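Local coordinates for protein ethylbenzene dehydrogenase beta-subunit (Aromatoleum aromaticum, PDB 2IVF) that holds three SF4 clusters and one Fe3-S4 cluster, as an iron-sulfur subunit that probably carries electrons within an assembly of three protein chains, at residues B[22-27]-B[271-276]; B[176-181]-B[210-215]. All blocks are in the same frame, centred on the assembly; numbering follows the deposited sequence.

Interaction 1. Residues B[22-27]-B[271-276]; sequences VIDLNK and YYVPPM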
loop_
_atom_site.group_PDB
_atom_site.type_symbol
_atom_site.label_atom_id
_atom_site.label_comp_id
_atom_site.label_asym_id
_atom_site.label_seq_id
_atom_site.Cartn_x
_atom_site.Cartn_y
_atom_site.Cartn_z
ATOM N N VAL B 22 -11.199 1.826 21.196
ATOM C CA VAL B 22 -9.948 1.228 21.629
ATOM C C VAL B 22 -9.136 0.935 20.363
ATOM O O VAL B 22 -9.664 0.415 19.369
ATOM C CB VAL B 22 -10.167 -0.076 22.399
ATOM C CG1 VAL B 22 -8.860 -0.884 22.527
ATOM C CG2 VAL B 22 -10.789 0.249 23.778
ATOM N N ILE B 23 -7.850 1.256 20.396
ATOM C CA ILE B 23 -6.955 1.000 19.245
ATOM C C ILE B 23 -5.810 0.149 19.725
ATOM O O ILE B 23 -5.116 0.528 20.655
ATOM C CB ILE B 23 -6.381 2.325 18.699
ATOM C CG1 ILE B 23 -7.559 3.238 18.293
ATOM C CG2 ILE B 23 -5.302 2.078 17.599
ATOM C CD1 ILE B 23 -7.187 4.623 17.708
ATOM N N ASP B 24 -5.634 -1.022 19.129
ATOM C CA ASP B 24 -4.635 -1.989 19.605
ATOM C C ASP B 24 -3.383 -1.763 18.810
ATOM O O ASP B 24 -3.291 -2.179 17.669
ATOM C CB ASP B 24 -5.122 -3.434 19.424
ATOM C CG ASP B 24 -4.174 -4.439 20.040
ATOM O OD1 ASP B 24 -2.984 -4.067 20.314
ATOM O OD2 ASP B 24 -4.595 -5.601 20.232
ATOM N N LEU B 25 -2.364 -1.187 19.440
ATOM C CA LEU B 25 -1.160 -0.827 18.707
ATOM C C LEU B 25 -0.361 -2.029 18.316
ATOM O O LEU B 25 0.489 -1.920 17.430
ATOM C CB LEU B 25 -0.308 0.135 19.509
ATOM C CG LEU B 25 -1.033 1.449 19.830
ATOM C CD1 LEU B 25 -0.220 2.333 20.699
ATOM C CD2 LEU B 25 -1.401 2.204 18.504
ATOM N N ASN B 26 -0.593 -3.167 18.966
ATOM C CA ASN B 26 0.050 -4.399 18.497
ATOM C C ASN B 26 -0.386 -4.841 17.128
ATOM O O ASN B 26 0.358 -5.549 16.423
ATOM C CB ASN B 26 -0.200 -5.503 19.511
ATOM C CG ASN B 26 0.425 -5.195 20.777
ATOM O OD1 ASN B 26 1.674 -5.258 20.882
ATOM N ND2 ASN B 26 -0.381 -4.746 21.760
ATOM N N LYS B 27 -1.600 -4.483 16.757
ATOM C CA LYS B 27 -2.206 -4.967 15.523
ATOM C C LYS B 27 -2.073 -3.994 14.371
ATOM O O LYS B 27 -2.343 -4.374 13.237
ATOM C CB LYS B 27 -3.690 -5.331 15.748
ATOM C CG LYS B 27 -3.875 -6.492 16.765
ATOM C CD LYS B 27 -5.355 -6.876 16.962
ATOM C CE LYS B 27 -5.820 -7.875 15.901
ATOM N NZ LYS B 27 -7.279 -8.206 15.986
ATOM N N TYR B 271 -8.615 4.862 23.714
ATOM C CA TYR B 271 -7.728 4.092 24.571
ATOM C C TYR B 271 -6.919 3.146 23.722
ATOM O O TYR B 271 -7.434 2.526 22.805
ATOM C CB TYR B 271 -8.508 3.360 25.651
ATOM C CG TYR B 271 -9.361 4.285 26.477
ATOM C CD1 TYR B 271 -10.610 4.711 26.021
ATOM C CD2 TYR B 271 -8.929 4.733 27.726
ATOM C CE1 TYR B 271 -11.385 5.592 26.790
ATOM C CE2 TYR B 271 -9.677 5.602 28.473
ATOM C CZ TYR B 271 -10.904 6.013 28.022
ATOM O OH TYR B 271 -11.581 6.854 28.848
ATOM N N TYR B 272 -5.657 3.028 24.074
ATOM C CA TYR B 272 -4.683 2.336 23.263
ATOM C C TYR B 272 -4.100 1.151 24.023
ATOM O O TYR B 272 -3.762 1.265 25.193
ATOM C CB TYR B 272 -3.541 3.283 22.919
ATOM C CG TYR B 272 -3.945 4.375 21.984
ATOM C CD1 TYR B 272 -4.494 5.565 22.480
ATOM C CD2 TYR B 272 -3.728 4.264 20.617
ATOM C CE1 TYR B 272 -4.847 6.575 21.619
ATOM C CE2 TYR B 272 -4.115 5.245 19.748
ATOM C CZ TYR B 272 -4.665 6.398 20.246
ATOM O OH TYR B 272 -5.015 7.408 19.395
ATOM N N VAL B 273 -4.086 -0.007 23.377
ATOM C CA VAL B 273 -3.318 -1.177 23.870
ATOM C C VAL B 273 -1.876 -0.945 23.422
ATOM O O VAL B 273 -1.580 -0.874 22.206
ATOM C CB VAL B 273 -3.828 -2.523 23.330
ATOM C CG1 VAL B 273 -3.081 -3.672 24.005
ATOM C CG2 VAL B 273 -5.367 -2.658 23.555
ATOM N N PRO B 274 -0.964 -0.801 24.395
ATOM C CA PRO B 274 0.385 -0.441 24.008
ATOM C C PRO B 274 1.090 -1.623 23.340
ATOM O O PRO B 274 0.761 -2.801 23.606
ATOM C CB PRO B 274 1.038 -0.062 25.348
ATOM C CG PRO B 274 0.348 -0.860 26.368
ATOM C CD PRO B 274 -1.093 -0.915 25.868
ATOM N N PRO B 275 2.106 -1.308 22.523
ATOM C CA PRO B 275 2.813 -2.303 21.786
ATOM C C PRO B 275 3.798 -3.063 22.629
ATOM O O PRO B 275 4.586 -2.465 23.371
ATOM C CB PRO B 275 3.542 -1.489 20.709
ATOM C CG PRO B 275 3.836 -0.210 21.326
ATOM C CD PRO B 275 2.662 0.041 22.294
ATOM N N MET B 276 3.776 -4.369 22.482
ATOM C CA MET B 276 4.744 -5.272 23.126
ATOM C C MET B 276 6.135 -5.080 22.517
ATOM O O MET B 276 7.132 -5.026 23.250
ATOM C CB MET B 276 4.284 -6.723 22.967
ATOM C CG MET B 276 2.992 -7.057 23.720
ATOM S SD MET B 276 2.396 -8.717 23.358
ATOM C CE MET B 276 1.857 -8.579 21.644
#

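Interaction 2. Residues B[176-181]-B[210-215]; sequences IVLVDQ and KCILCY. With SF4 (iron/sulfur cluster), chain U; SF4 (iron/sulfur cluster), chain S.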
loop_
_atom_site.group_PDB
_atom_site.type_symbol
_atom_site.label_atom_id
_atom_site.label_comp_id
_atom_site.label_asym_id
_atom_site.label_seq_id
_atom_site.Cartn_x
_atom_site.Cartn_y
_atom_site.Cartn_z
ATOM N N ILE B 176 -20.267 12.798 22.077
ATOM C CA ILE B 176 -19.636 13.347 20.875
ATOM C C ILE B 176 -19.515 14.854 20.989
ATOM O O ILE B 176 -20.505 15.560 21.351
ATOM C CB ILE B 176 -20.418 12.972 19.601
ATOM C CG1 ILE B 176 -20.422 11.438 19.421
ATOM C CG2 ILE B 176 -19.780 13.616 18.360
ATOM C CD1 ILE B 176 -21.350 10.942 18.258
ATOM N N VAL B 177 -18.289 15.328 20.742
ATOM C CA VAL B 177 -17.963 16.747 20.818
ATOM C C VAL B 177 -18.030 17.289 19.407
ATOM O O VAL B 177 -17.477 16.718 18.481
ATOM C CB VAL B 177 -16.571 16.976 21.439
ATOM C CG1 VAL B 177 -16.204 18.495 21.407
ATOM C CG2 VAL B 177 -16.556 16.412 22.847
ATOM N N LEU B 178 -18.792 18.346 19.229
ATOM C CA LEU B 178 -19.008 18.911 17.901
ATOM C C LEU B 178 -18.813 20.426 17.872
ATOM O O LEU B 178 -19.083 21.125 18.848
ATOM C CB LEU B 178 -20.449 18.587 17.412
ATOM C CG LEU B 178 -20.737 17.082 17.166
ATOM C CD1 LEU B 178 -22.225 16.911 16.937
ATOM C CD2 LEU B 178 -19.950 16.477 15.985
ATOM N N VAL B 179 -18.388 20.915 16.716
ATOM C CA VAL B 179 -18.353 22.356 16.409
ATOM C C VAL B 179 -19.585 22.689 15.567
ATOM O O VAL B 179 -19.708 22.231 14.432
ATOM C CB VAL B 179 -17.093 22.752 15.584
ATOM C CG1 VAL B 179 -17.177 24.277 15.230
ATOM C CG2 VAL B 179 -15.801 22.426 16.325
ATOM N N ASP B 180 -20.484 23.479 16.136
ATOM C CA ASP B 180 -21.674 23.956 15.444
ATOM C C ASP B 180 -21.267 24.886 14.300
ATOM O O ASP B 180 -20.815 26.023 14.527
ATOM C CB ASP B 180 -22.562 24.669 16.456
ATOM C CG ASP B 180 -23.757 25.333 15.842
ATOM O OD1 ASP B 180 -23.746 25.649 14.627
ATOM O OD2 ASP B 180 -24.721 25.568 16.614
ATOM N N GLN B 181 -21.385 24.375 13.073
ATOM C CA GLN B 181 -20.849 25.051 11.910
ATOM C C GLN B 181 -21.574 26.349 11.597
ATOM O O GLN B 181 -21.034 27.182 10.894
ATOM C CB GLN B 181 -20.880 24.121 10.704
ATOM C CG GLN B 181 -19.967 22.954 10.907
ATOM C CD GLN B 181 -18.530 23.403 11.087
ATOM O OE1 GLN B 181 -17.942 23.967 10.148
ATOM N NE2 GLN B 181 -17.950 23.171 12.286
ATOM N N LYS B 210 -13.751 19.104 12.772
ATOM C CA LYS B 210 -13.143 18.052 13.532
ATOM C C LYS B 210 -13.919 16.747 13.318
ATOM O O LYS B 210 -15.036 16.723 12.800
ATOM C CB LYS B 210 -13.209 18.439 15.031
ATOM C CG LYS B 210 -14.603 18.458 15.605
ATOM C CD LYS B 210 -14.628 18.776 17.077
ATOM C CE LYS B 210 -14.103 17.687 17.971
ATOM N NZ LYS B 210 -14.757 16.374 17.688
ATOM N N CYS B 211 -13.337 15.674 13.813
ATOM C CA CYS B 211 -14.015 14.398 13.860
ATOM C C CYS B 211 -15.382 14.550 14.477
ATOM O O CYS B 211 -15.524 15.118 15.549
ATOM C CB CYS B 211 -13.155 13.416 14.631
ATOM S SG CYS B 211 -13.872 11.872 15.096
ATOM N N ILE B 212 -16.382 14.061 13.751
ATOM C CA ILE B 212 -17.788 14.086 14.172
ATOM C C ILE B 212 -18.265 12.720 14.726
ATOM O O ILE B 212 -19.453 12.467 14.907
ATOM C CB ILE B 212 -18.671 14.580 13.001
ATOM C CG1 ILE B 212 -18.609 13.628 11.790
ATOM C CG2 ILE B 212 -18.212 16.009 12.623
ATOM C CD1 ILE B 212 -19.750 13.859 10.744
ATOM N N LEU B 213 -17.300 11.881 15.065
ATOM C CA LEU B 213 -17.515 10.479 15.366
ATOM C C LEU B 213 -18.528 9.848 14.401
ATOM O O LEU B 213 -19.322 9.007 14.795
ATOM C CB LEU B 213 -17.898 10.240 16.825
ATOM C CG LEU B 213 -16.995 9.236 17.552
ATOM C CD1 LEU B 213 -17.394 9.135 19.027
ATOM C CD2 LEU B 213 -16.976 7.850 16.870
ATOM N N CYS B 214 -18.430 10.212 13.112
ATOM C CA CYS B 214 -19.356 9.713 12.096
ATOM C C CYS B 214 -20.804 9.686 12.562
ATOM O O CYS B 214 -21.495 8.714 12.315
ATOM C CB CYS B 214 -18.987 8.301 11.718
ATOM S SG CYS B 214 -17.513 8.174 10.713
ATOM N N TYR B 215 -21.275 10.734 13.247
ATOM C CA TYR B 215 -22.568 10.604 13.859
ATOM C C TYR B 215 -23.692 10.264 12.880
ATOM O O TYR B 215 -24.649 9.614 13.296
ATOM C CB TYR B 215 -22.954 11.818 14.729
ATOM C CG TYR B 215 -23.145 13.128 13.990
ATOM C CD1 TYR B 215 -24.347 13.420 13.339
ATOM C CD2 TYR B 215 -22.151 14.102 13.971
ATOM C CE1 TYR B 215 -24.537 14.623 12.673
ATOM C CE2 TYR B 215 -22.335 15.340 13.283
ATOM C CZ TYR B 215 -23.535 15.580 12.645
ATOM O OH TYR B 215 -23.767 16.771 11.969
HETATM FE FE1 SF4 U . -14.027 10.639 13.271
HETATM FE FE2 SF4 U . -13.443 10.437 10.717
HETATM FE FE3 SF4 U . -13.208 8.284 12.309
HETATM FE FE4 SF4 U . -15.676 9.132 11.653
HETATM S S1 SF4 U . -14.109 8.269 10.217
HETATM S S2 SF4 U . -14.967 8.625 13.757
HETATM S S3 SF4 U . -15.352 11.435 11.542
HETATM S S4 SF4 U . -11.965 10.267 12.398
HETATM FE FE1 SF4 S . -9.325 18.077 21.351
HETATM FE FE2 SF4 S . -11.764 18.801 22.023
HETATM FE FE3 SF4 S . -10.612 16.605 23.200
HETATM FE FE4 SF4 S . -11.355 16.480 20.562
HETATM S S1 SF4 S . -12.745 16.746 22.391
HETATM S S2 SF4 S . -9.345 15.813 21.482
HETATM S S3 SF4 S . -10.994 18.618 19.906
HETATM S S4 SF4 S . -9.953 18.800 23.446
#

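Interaction 1. Residues B[22-27]-B[271-276]
Val22, Ile23 and Asp24 pair with Tyr271, Tyr272 and Val273 as parallel strands whose axes approach to 4.6 Å at 22°, joined by hydrogen bonds from Ile23 N to Tyr271 O, Val273 N to Ile23 O and Leu25 N to Val273 O. On one face Ile23 and Tyr272 run alongside each other, with Ile23 CD1 3.7 Å from Tyr272 CE2. Leu25 CD2 meets the edge of that ring 3.8 Å from Tyr272 CD2, while Tyr272 OH is hydrogen-bonded to Ala148 O. Past the strands, Asn26 bonds with both ends of its amide. Asn26 OD1 accepts a hydrogen bond from Met276 N at 2.8 Å, in plane on a lone pair and almost straight (172°). Asn26 ND2 donates to Pro274 O at 2.9 Å, from above that carbonyl plane, and to the syn lone pair of Asp24 OD1 at 3.1 Å, which fixes the rotation of the amide. Asp24 OD2 is hydrogen-bonded to Tyr273 OH of the alpha-subunit chain. Since Asp24 OD1 also accepts from Asn26 N, an Asx turn follows strand 19-24, one of two inner, parallel strands of a four-stranded mixed sheet, just ahead of Cys28 in an SF4 pocket.

Interaction 2. Residues B[176-181]-B[210-215]
Lys210 reaches across to Val177 and Val179, and it illustrates how one long side chain can bond two backbone carbonyls while its aliphatic part passes a cluster. From CB, which points toward 176-181, CG is wedged between the two backbone branches (chi1 68°), and the chain bends at chi3 and again at chi4. Lys210 CD packs obliquely on Val179, 3.9 Å from Val179 CG2. Lys210 CE lies near Val177 CG1 and 3.8 Å from S3 of the chain S SF4 cluster. The final bend (chi4 -52°) places NZ between two carbonyls. Lys210 NZ gives one hydrogen bond to Val177 O at 2.9 Å, from 43° above the carbonyl plane, and a short one to Cys211 O at 2.6 Å, in plane. An ammonium group here would probably polarise both carbonyls and add positive potential near the cluster, whose S1 is touched by the Val177 methyls.

Apolar groups complete the contact. Ile176 CD1 sits 3.8 Å from Leu213 CB and also touches Tyr215 CB. Leu178 CD2 comes within 3.7 Å of Ile212 CA and continues onto CD2 and CE2 of the Tyr215 ring, whose OH is hydrogen-bonded to Glu65 O of the alpha-subunit chain.

Behind this surface the turn faces the second cluster. Cys211 SG binds iron atom FE1 of the chain U SF4 cluster at 2.2 Å and accepts a hydrogen bond from Leu213 N, while Cys214 SG, from the N-cap of helix 215-218, binds iron atom FE4 at 2.3 Å. The CxxC pair Cys211 and Cys214, with Cys226 in the same pocket, is consistent with a ferredoxin-type cluster-binding motif. Here strand 177-179 lines one SF4 pocket and packs against the CxxC turn of another, within a 4Fe-4S dicluster domain.

From the N terminus, segment 22-27, at the end of strand 19-24, opens interaction 1, and segment 271-276 follows after 243 intervening residues. Within that long loop lies the 4Fe-4S dicluster domain, where the chain passes through 176-181 and, 28 residues later, returns at 210-215 to close interaction 2. The short loop is therefore nested in the long one, and the two do not cross. The centres of interactions 1 and 2 are about 24 Å apart, on opposite sides of the chain's centre. The nearest atoms of interactions 1 and 2 are about 9 Å apart. Strand 19-24 still connects them: Leu19 touches Ile176 and Leu213, while the strand's later residues pair with 270-273 and, on its other side, with 235-239.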